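Local structure of UV damage endonuclease (Sulfolobus acidocaldarius, 3TC3) at residues 49-54 and 92-97; 85-90 and 143-148; 149-154 and 189-194. The protein probably cuts DNA beside ultraviolet-induced lesions, as a manganese-binding TIM-barrel endonuclease of the UvdE family that takes part in excision repair. One frame throughout, in Å; residues are numbered along the deposited sequence.

How the contacts relate
Contacts 1 and 2 lie in the outer layer of the TIM barrel, while contact 3 joins that layer to barrel strand 192-195; all three lie away from the manganese site of Glu195, Asp220, Asp251 and Glu288. Contacts 2 and 3 use successive turns of helix 133-153, their centres about 12 Å apart. Contact 1 has its centre about 11 Å from that of contact 2 and about 20 Å from that of contact 3. Its Lys97 NZ reaches Asp148 OD2 of contact 2 in a salt bridge of 3.1 Å, while Trp96 CH2 packs 3.7 Å from Leu149 CA of contact 3. Between contacts 2 and 3, Leu143 CD2 lies 4.1 Å from Leu192 CD1.

Contact 1. Residues 49-54 and 92-97; sequences ERVLKV and FHVNWK
With chi1 at 165°, Val51 holds CG1 on the far side of CB from the backbone N and aims this methyl at Phe92, whose own CG stands opposite the backbone N (chi1 180°) and carries the ring back to the helix. Val51 CG1 comes obliquely within 3.5 Å of Phe92 CE2 and also touches CZ; CG2 adds a second methyl at 3.7 Å from the same CE2. Val94 completes the patch with both branches: its CG2 sits 4.0 Å from Val51 CG1 and also rides above the rim of one face of the Phe92 ring, while its CG1 lies 3.9 Å from Leu52 CD2. Leu52 and Val94 run past each other in opposite directions, meeting along their flanks. No hydrogen bond crosses between the segments. Trp96 follows and sends its indole away to helix 133-153, touching Tyr145 and Leu149. Asn95 is the N-cap of helix 96-99: its side chain caps a backbone N of the first turn, and its ND2 also bonds Asp98 OD2. One face of helix 48-71 is thus packed against the loop entering helix 96-99, a side-chain packing of the outer helical layer of a TIM barrel.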
loop_
_atom_site.group_PDB
_atom_site.type_symbol
_atom_site.label_atom_id
_atom_site.label_comp_id
_atom_site.label_asym_id
_atom_site.label_seq_id
_atom_site.Cartn_x
_atom_site.Cartn_y
_atom_site.Cartn_z
ATOM N N GLU A 49 7.188 -26.810 4.771
ATOM C CA GLU A 49 6.491 -27.242 3.608
ATOM C C GLU A 49 5.276 -26.423 3.292
ATOM O O GLU A 49 5.121 -26.072 2.158
ATOM C CB GLU A 49 6.048 -28.699 3.752
ATOM C CG GLU A 49 5.941 -29.391 2.452
ATOM C CD GLU A 49 5.929 -30.907 2.657
ATOM O OE1 GLU A 49 6.827 -31.427 3.377
ATOM O OE2 GLU A 49 4.999 -31.547 2.123
ATOM N N ARG A 50 4.371 -26.199 4.257
ATOM C CA ARG A 50 3.144 -25.415 3.985
ATOM C C ARG A 50 3.457 -23.945 3.602
ATOM O O ARG A 50 2.790 -23.376 2.682
ATOM C CB ARG A 50 2.231 -25.436 5.187
ATOM C CG ARG A 50 0.912 -24.748 5.034
ATOM C CD ARG A 50 -0.263 -25.656 5.252
ATOM N NE ARG A 50 -1.399 -24.865 5.721
ATOM C CZ ARG A 50 -2.414 -24.485 4.949
ATOM N NH1 ARG A 50 -2.457 -24.850 3.679
ATOM N NH2 ARG A 50 -3.390 -23.751 5.450
ATOM N N VAL A 51 4.418 -23.332 4.283
ATOM C CA VAL A 51 4.787 -21.959 3.900
ATOM C C VAL A 51 5.281 -21.932 2.467
ATOM O O VAL A 51 4.881 -21.059 1.724
ATOM C CB VAL A 51 5.857 -21.381 4.848
ATOM C CG1 VAL A 51 6.546 -20.097 4.259
ATOM C CG2 VAL A 51 5.219 -21.101 6.202
ATOM N N LEU A 52 6.141 -22.859 2.059
ATOM C CA LEU A 52 6.668 -22.863 0.693
ATOM C C LEU A 52 5.559 -23.141 -0.316
ATOM O O LEU A 52 5.528 -22.513 -1.355
ATOM C CB LEU A 52 7.846 -23.872 0.551
ATOM C CG LEU A 52 9.013 -23.399 1.423
ATOM C CD1 LEU A 52 10.010 -24.584 1.741
ATOM C CD2 LEU A 52 9.715 -22.156 0.851
ATOM N N LYS A 53 4.630 -24.029 0.016
ATOM C CA LYS A 53 3.540 -24.352 -0.859
ATOM C C LYS A 53 2.631 -23.161 -1.056
ATOM O O LYS A 53 2.265 -22.901 -2.184
ATOM C CB LYS A 53 2.737 -25.514 -0.292
ATOM C CG LYS A 53 1.655 -26.063 -1.176
ATOM C CD LYS A 53 1.254 -27.401 -0.575
ATOM C CE LYS A 53 -0.261 -27.391 -0.374
ATOM N NZ LYS A 53 -0.977 -27.795 -1.623
ATOM N N VAL A 54 2.250 -22.469 0.007
ATOM C CA VAL A 54 1.304 -21.365 -0.188
ATOM C C VAL A 54 2.050 -20.142 -0.739
ATOM O O VAL A 54 1.497 -19.464 -1.548
ATOM C CB VAL A 54 0.532 -21.091 1.107
ATOM C CG1 VAL A 54 -0.409 -19.849 0.986
ATOM C CG2 VAL A 54 -0.231 -22.344 1.536
ATOM N N PHE A 92 8.573 -18.268 12.881
ATOM C CA PHE A 92 8.785 -18.523 11.483
ATOM C C PHE A 92 10.307 -18.454 11.189
ATOM O O PHE A 92 10.915 -17.410 11.396
ATOM C CB PHE A 92 8.008 -17.428 10.679
ATOM C CG PHE A 92 8.139 -17.557 9.196
ATOM C CD1 PHE A 92 9.314 -17.157 8.573
ATOM C CD2 PHE A 92 7.068 -17.950 8.427
ATOM C CE1 PHE A 92 9.444 -17.236 7.186
ATOM C CE2 PHE A 92 7.146 -17.996 7.022
ATOM C CZ PHE A 92 8.320 -17.602 6.377
ATOM N N HIS A 93 10.853 -19.518 10.579
ATOM C CA HIS A 93 12.251 -19.515 10.214
ATOM C C HIS A 93 12.524 -20.143 8.891
ATOM O O HIS A 93 13.501 -20.888 8.742
ATOM C CB HIS A 93 13.064 -20.297 11.289
ATOM C CG HIS A 93 12.770 -19.850 12.709
ATOM N ND1 HIS A 93 13.139 -18.678 13.172
ATOM C CD2 HIS A 93 12.109 -20.494 13.749
ATOM C CE1 HIS A 93 12.734 -18.550 14.448
ATOM N NE2 HIS A 93 12.141 -19.650 14.792
ATOM N N VAL A 94 11.694 -19.866 7.898
ATOM C CA VAL A 94 11.788 -20.491 6.598
ATOM C C VAL A 94 12.706 -19.643 5.704
ATOM O O VAL A 94 12.558 -18.424 5.620
ATOM C CB VAL A 94 10.403 -20.590 5.965
ATOM C CG1 VAL A 94 10.444 -21.225 4.541
ATOM C CG2 VAL A 94 9.404 -21.352 6.838
ATOM N N ASN A 95 13.646 -20.287 5.010
ATOM C CA ASN A 95 14.508 -19.506 4.127
ATOM C C ASN A 95 13.871 -19.346 2.743
ATOM O O ASN A 95 14.284 -19.948 1.749
ATOM C CB ASN A 95 15.892 -20.173 3.993
ATOM C CG ASN A 95 16.890 -19.318 3.250
ATOM O OD1 ASN A 95 16.666 -18.141 2.958
ATOM N ND2 ASN A 95 18.077 -19.906 3.006
ATOM N N TRP A 96 12.820 -18.538 2.707
ATOM C CA TRP A 96 12.083 -18.354 1.443
ATOM C C TRP A 96 12.876 -17.514 0.476
ATOM O O TRP A 96 12.656 -17.633 -0.760
ATOM C CB TRP A 96 10.684 -17.757 1.708
ATOM C CG TRP A 96 10.682 -16.505 2.535
ATOM C CD1 TRP A 96 10.615 -16.397 3.921
ATOM C CD2 TRP A 96 10.803 -15.150 2.041
ATOM N NE1 TRP A 96 10.633 -15.079 4.307
ATOM C CE2 TRP A 96 10.785 -14.283 3.197
ATOM C CE3 TRP A 96 10.865 -14.584 0.759
ATOM C CZ2 TRP A 96 10.847 -12.875 3.065
ATOM C CZ3 TRP A 96 10.980 -13.216 0.632
ATOM C CH2 TRP A 96 10.971 -12.377 1.747
ATOM N N LYS A 97 13.766 -16.658 0.968
ATOM C CA LYS A 97 14.523 -15.744 0.059
ATOM C C LYS A 97 15.394 -16.570 -0.858
ATOM O O LYS A 97 15.466 -16.296 -2.066
ATOM C CB LYS A 97 15.426 -14.802 0.801
ATOM C CG LYS A 97 14.729 -13.831 1.659
ATOM C CD LYS A 97 15.705 -13.293 2.709
ATOM C CE LYS A 97 15.032 -12.345 3.692
ATOM N NZ LYS A 97 16.050 -11.627 4.585
#

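Contact 2. Residues 85-90 and 143-148; sequences PLASHP and LKYHAD
One face of the Tyr145 ring is covered by the methyl of Ala87, which stands 3.3 Å above the ring plane and is displaced toward the rim on the CD1 side. The pair is a CH-pi contact: Ala87 CB lies 3.5 Å from the ring centroid, 20° off the normal. It joins the type I beta turn from Leu86 to His89, in the loop after strand 76-78, to helix 133-153 of the TIM barrel's outer layer. A chi1 of 150° swings Tyr145 CG roughly opposite the backbone N and brings the ring beneath the Ala87 methyl. The turn is closed by the bond from His89 N to Leu86 O at 3.0 Å, and it places Ala87 and Ser88 at its two central positions. Both touch the same tyrosine: while Ala87 lies over the ring, Ser88 CB meets Tyr145 CB at 4.2 Å. The hydroxyl of Ser88 is engaged by another residue of the helix, Glu142, whose OE1 shares a hydrogen bond with Ser88 OG, a polar link beside the apolar one. At the far end of the ring, Tyr145 OH is hydrogen-bonded to the backbone at Ser81 O and Ile84 N, which fixes the ring at both its stem and its hydroxyl. A leucine in place of Tyr145 would probably leave Ser81 O and Ile84 N without their hydroxyl partner and deprive the Ala87 methyl of its flat aromatic seat. Trp96, at the start of helix 96-99, also packs against Tyr145 and Asp148. Asp148 OD2 takes a salt bridge from Lys97. Within the helix, Lys144 and Asp148 form a salt bridge one turn apart, in which Lys144 NZ meets the syn lone pair of Asp148 OD2 at 2.7 Å.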
loop_
_atom_site.group_PDB
_atom_site.type_symbol
_atom_site.label_atom_id
_atom_site.label_comp_id
_atom_site.label_asym_id
_atom_site.label_seq_id
_atom_site.Cartn_x
_atom_site.Cartn_y
_atom_site.Cartn_z
ATOM N N PRO A 85 3.144 -16.326 3.869
ATOM C CA PRO A 85 2.369 -16.358 5.094
ATOM C C PRO A 85 3.122 -16.428 6.397
ATOM O O PRO A 85 4.001 -17.300 6.443
ATOM C CB PRO A 85 1.502 -17.610 4.898
ATOM C CG PRO A 85 1.374 -17.777 3.482
ATOM C CD PRO A 85 2.797 -17.426 2.958
ATOM N N LEU A 86 2.751 -15.624 7.414
ATOM C CA LEU A 86 3.383 -15.672 8.736
ATOM C C LEU A 86 4.876 -15.331 8.752
ATOM O O LEU A 86 5.564 -15.551 9.756
ATOM C CB LEU A 86 3.162 -17.053 9.447
ATOM C CG LEU A 86 1.687 -17.399 9.638
ATOM C CD1 LEU A 86 1.674 -18.917 10.009
ATOM C CD2 LEU A 86 1.145 -16.465 10.764
ATOM N N ALA A 87 5.356 -14.649 7.693
ATOM C CA ALA A 87 6.801 -14.366 7.572
ATOM C C ALA A 87 7.445 -13.620 8.720
ATOM O O ALA A 87 8.647 -13.815 8.973
ATOM C CB ALA A 87 7.089 -13.596 6.255
ATOM N N SER A 88 6.695 -12.764 9.412
ATOM C CA SER A 88 7.397 -12.031 10.512
ATOM C C SER A 88 7.104 -12.607 11.881
ATOM O O SER A 88 7.542 -12.041 12.895
ATOM C CB SER A 88 6.993 -10.552 10.495
ATOM O OG SER A 88 5.608 -10.494 10.818
ATOM N N HIS A 89 6.335 -13.701 11.957
ATOM C CA HIS A 89 6.059 -14.321 13.235
ATOM C C HIS A 89 7.350 -14.856 13.859
ATOM O O HIS A 89 8.237 -15.386 13.167
ATOM C CB HIS A 89 5.045 -15.450 13.056
ATOM C CG HIS A 89 4.527 -15.982 14.351
ATOM N ND1 HIS A 89 5.220 -16.895 15.131
ATOM C CD2 HIS A 89 3.362 -15.666 15.045
ATOM C CE1 HIS A 89 4.546 -17.103 16.263
ATOM N NE2 HIS A 89 3.381 -16.371 16.197
ATOM N N PRO A 90 7.513 -14.653 15.176
ATOM C CA PRO A 90 8.672 -15.207 15.901
ATOM C C PRO A 90 9.035 -16.669 15.668
ATOM O O PRO A 90 10.238 -17.011 15.700
ATOM C CB PRO A 90 8.268 -15.041 17.384
ATOM C CG PRO A 90 7.289 -13.898 17.363
ATOM C CD PRO A 90 6.526 -14.033 16.080
ATOM N N LEU A 143 7.572 -4.904 9.194
ATOM C CA LEU A 143 8.184 -3.999 8.177
ATOM C C LEU A 143 9.426 -4.602 7.525
ATOM O O LEU A 143 9.559 -4.487 6.271
ATOM C CB LEU A 143 8.515 -2.627 8.830
ATOM C CG LEU A 143 7.283 -1.803 9.142
ATOM C CD1 LEU A 143 7.728 -0.623 10.040
ATOM C CD2 LEU A 143 6.478 -1.377 7.922
ATOM N N LYS A 144 10.248 -5.306 8.319
ATOM C CA LYS A 144 11.446 -5.967 7.770
ATOM C C LYS A 144 11.054 -7.057 6.761
ATOM O O LYS A 144 11.637 -7.150 5.681
ATOM C CB LYS A 144 12.194 -6.612 8.936
ATOM C CG LYS A 144 13.319 -7.433 8.392
ATOM C CD LYS A 144 14.112 -8.091 9.516
ATOM C CE LYS A 144 15.392 -8.766 8.919
ATOM N NZ LYS A 144 15.024 -9.885 8.034
ATOM N N TYR A 145 9.959 -7.817 7.027
ATOM C CA TYR A 145 9.514 -8.774 6.010
ATOM C C TYR A 145 9.081 -8.097 4.701
ATOM O O TYR A 145 9.387 -8.608 3.613
ATOM C CB TYR A 145 8.315 -9.618 6.603
ATOM C CG TYR A 145 7.294 -10.109 5.585
ATOM C CD1 TYR A 145 7.663 -10.851 4.456
ATOM C CD2 TYR A 145 5.910 -9.778 5.763
ATOM C CE1 TYR A 145 6.719 -11.247 3.473
ATOM C CE2 TYR A 145 4.991 -10.220 4.846
ATOM C CZ TYR A 145 5.409 -10.951 3.704
ATOM O OH TYR A 145 4.525 -11.327 2.741
ATOM N N HIS A 146 8.399 -6.964 4.822
ATOM C CA HIS A 146 7.994 -6.267 3.596
ATOM C C HIS A 146 9.180 -5.787 2.779
ATOM O O HIS A 146 9.188 -5.958 1.581
ATOM C CB HIS A 146 7.061 -5.085 3.957
ATOM C CG HIS A 146 5.643 -5.542 4.342
ATOM N ND1 HIS A 146 5.353 -6.250 5.501
ATOM C CD2 HIS A 146 4.454 -5.469 3.609
ATOM C CE1 HIS A 146 4.005 -6.559 5.486
ATOM N NE2 HIS A 146 3.480 -6.069 4.362
ATOM N N ALA A 147 10.182 -5.213 3.487
ATOM C CA ALA A 147 11.413 -4.755 2.791
ATOM C C ALA A 147 12.119 -5.975 2.233
ATOM O O ALA A 147 12.627 -5.922 1.086
ATOM C CB ALA A 147 12.284 -4.068 3.788
ATOM N N ASP A 148 12.197 -7.047 3.003
ATOM C CA ASP A 148 12.871 -8.252 2.461
ATOM C C ASP A 148 12.168 -8.744 1.175
ATOM O O ASP A 148 12.829 -9.313 0.272
ATOM C CB ASP A 148 12.860 -9.386 3.508
ATOM C CG ASP A 148 13.856 -9.158 4.656
ATOM O OD1 ASP A 148 14.695 -8.249 4.546
ATOM O OD2 ASP A 148 13.730 -9.894 5.640
#

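Contact 3. Residues 149-154 and 189-194; sequences LLDSMG and SKRLVI
Arg191 takes hold of a single carboxylate oxygen with two nitrogens: NH1 and NH2 each donate to Asp151 OD1 at 2.8 Å, forming an end-on salt bridge. The oxygen lies in the guanidinium plane, at its edge, but the carboxylate itself is turned 55° against it. Both nitrogens reach OD1 from the same face of the carboxylate, NH2 on the anti side but tilted out of the plane, NH1 from well above it. The N-H...O angles, 143° and 142°, are well short of straight, as expected when one atom is shared by two donors of one group. Leu150 supplies an apolar complement. Its CB lies over one face of the guanidinium, 3.6 Å from Arg191 NH2, and its CD1 runs alongside the arginine stem, 3.8 Å from Arg191 CD. The stem is extended from CG to NE, which carries the charged head across to the end of helix 133-153. In the TIM barrel this ties the C-terminal turn of that helix to the segment leading into strand 192-195, the neighbour of strand 158-162 in the parallel sheet. Further carbonyls share the guanidinium: NE bonds Glu156 O, NH2 bonds Ile155 O and NH1 bonds Asn187 O, so the buried group is held from several directions. Asn187 also reaches the carboxylate, its ND2 bonding Asp151 OD2, which probably steadies the rotation of the acid. Behind Asp151 the helix ends in a Schellman motif at Gly154, whose positive phi turns the chain out of the helix, with Gly154 N bonded to Asp151 O at 3.0 Å. Ser152 OG donates to Leu149 O at 2.7 Å, and the same carbonyl also accepts from Met153 N.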
loop_
_atom_site.group_PDB
_atom_site.type_symbol
_atom_site.label_atom_id
_atom_site.label_comp_id
_atom_site.label_asym_id
_atom_site.label_seq_id
_atom_site.Cartn_x
_atom_site.Cartn_y
_atom_site.Cartn_z
ATOM N N LEU A 149 10.816 -8.738 1.193
ATOM C CA LEU A 149 10.089 -9.268 0.015
ATOM C C LEU A 149 10.436 -8.432 -1.227
ATOM O O LEU A 149 10.809 -8.968 -2.304
ATOM C CB LEU A 149 8.578 -9.321 0.277
ATOM C CG LEU A 149 7.746 -9.864 -0.876
ATOM C CD1 LEU A 149 8.101 -11.376 -1.084
ATOM C CD2 LEU A 149 6.290 -9.655 -0.633
ATOM N N LEU A 150 10.351 -7.129 -1.102
ATOM C CA LEU A 150 10.683 -6.186 -2.180
ATOM C C LEU A 150 12.176 -6.337 -2.577
ATOM O O LEU A 150 12.489 -6.368 -3.807
ATOM C CB LEU A 150 10.342 -4.773 -1.720
ATOM C CG LEU A 150 8.777 -4.656 -1.487
ATOM C CD1 LEU A 150 8.515 -3.265 -0.870
ATOM C CD2 LEU A 150 7.990 -4.763 -2.769
ATOM N N ASP A 151 13.071 -6.493 -1.570
ATOM C CA ASP A 151 14.477 -6.711 -1.901
ATOM C C ASP A 151 14.654 -7.987 -2.689
ATOM O O ASP A 151 15.497 -8.054 -3.597
ATOM C CB ASP A 151 15.259 -6.839 -0.624
ATOM C CG ASP A 151 15.610 -5.548 0.049
ATOM O OD1 ASP A 151 15.470 -4.460 -0.516
ATOM O OD2 ASP A 151 16.109 -5.659 1.195
ATOM N N SER A 152 13.942 -9.047 -2.369
ATOM C CA SER A 152 14.120 -10.343 -3.019
ATOM C C SER A 152 13.668 -10.291 -4.448
ATOM O O SER A 152 14.166 -11.091 -5.281
ATOM C CB SER A 152 13.351 -11.433 -2.252
ATOM O OG SER A 152 11.933 -11.410 -2.517
ATOM N N MET A 153 12.741 -9.383 -4.768
ATOM C CA MET A 153 12.298 -9.167 -6.155
ATOM C C MET A 153 13.256 -8.240 -6.911
ATOM O O MET A 153 13.159 -8.150 -8.139
ATOM C CB MET A 153 10.889 -8.559 -6.191
ATOM C CG MET A 153 9.922 -9.529 -5.586
ATOM S SD MET A 153 8.246 -8.838 -5.526
ATOM C CE MET A 153 7.299 -10.243 -4.999
ATOM N N GLY A 154 14.200 -7.602 -6.215
ATOM C CA GLY A 154 15.103 -6.639 -6.854
ATOM C C GLY A 154 14.406 -5.364 -7.299
ATOM O O GLY A 154 14.816 -4.727 -8.284
ATOM N N SER A 189 13.424 2.089 5.998
ATOM C CA SER A 189 13.137 3.542 6.061
ATOM C C SER A 189 13.074 4.191 4.641
ATOM O O SER A 189 12.271 5.135 4.430
ATOM C CB SER A 189 14.152 4.281 6.978
ATOM O OG SER A 189 15.420 4.256 6.368
ATOM N N LYS A 190 13.930 3.784 3.700
ATOM C CA LYS A 190 13.933 4.357 2.370
ATOM C C LYS A 190 12.641 4.121 1.590
ATOM O O LYS A 190 12.323 4.866 0.685
ATOM C CB LYS A 190 15.143 3.900 1.560
ATOM C CG LYS A 190 16.449 4.651 1.995
ATOM C CD LYS A 190 16.363 6.193 1.660
ATOM C CE LYS A 190 17.688 6.911 1.892
ATOM N NZ LYS A 190 17.708 7.384 3.318
ATOM N N ARG A 191 11.900 3.092 2.007
ATOM C CA ARG A 191 10.710 2.663 1.283
ATOM C C ARG A 191 9.466 3.192 1.987
ATOM O O ARG A 191 8.341 3.135 1.428
ATOM C CB ARG A 191 10.605 1.157 1.260
ATOM C CG ARG A 191 11.606 0.524 0.322
ATOM C CD ARG A 191 11.262 -0.909 0.319
ATOM N NE ARG A 191 11.977 -1.579 -0.796
ATOM C CZ ARG A 191 13.034 -2.336 -0.700
ATOM N NH1 ARG A 191 13.682 -2.496 0.454
ATOM N NH2 ARG A 191 13.460 -2.998 -1.806
ATOM N N LEU A 192 9.602 3.761 3.187
ATOM C CA LEU A 192 8.366 3.989 3.977
ATOM C C LEU A 192 7.638 5.257 3.519
ATOM O O LEU A 192 8.262 6.277 3.165
ATOM C CB LEU A 192 8.755 4.164 5.459
ATOM C CG LEU A 192 7.610 3.904 6.410
ATOM C CD1 LEU A 192 7.288 2.389 6.496
ATOM C CD2 LEU A 192 7.980 4.381 7.852
ATOM N N VAL A 193 6.293 5.138 3.477
ATOM C CA VAL A 193 5.457 6.290 3.201
ATOM C C VAL A 193 4.283 6.272 4.204
ATOM O O VAL A 193 3.980 5.217 4.779
ATOM C CB VAL A 193 4.926 6.356 1.726
ATOM C CG1 VAL A 193 6.093 6.315 0.741
ATOM C CG2 VAL A 193 3.938 5.198 1.505
ATOM N N ILE A 194 3.757 7.449 4.547
ATOM C CA ILE A 194 2.696 7.477 5.547
ATOM C C ILE A 194 1.415 8.013 4.903
ATOM O O ILE A 194 1.448 8.854 4.057
ATOM C CB ILE A 194 3.072 8.345 6.793
ATOM C CG1 ILE A 194 3.452 9.737 6.384
ATOM C CG2 ILE A 194 4.155 7.663 7.672
ATOM C CD1 ILE A 194 3.665 10.712 7.641
#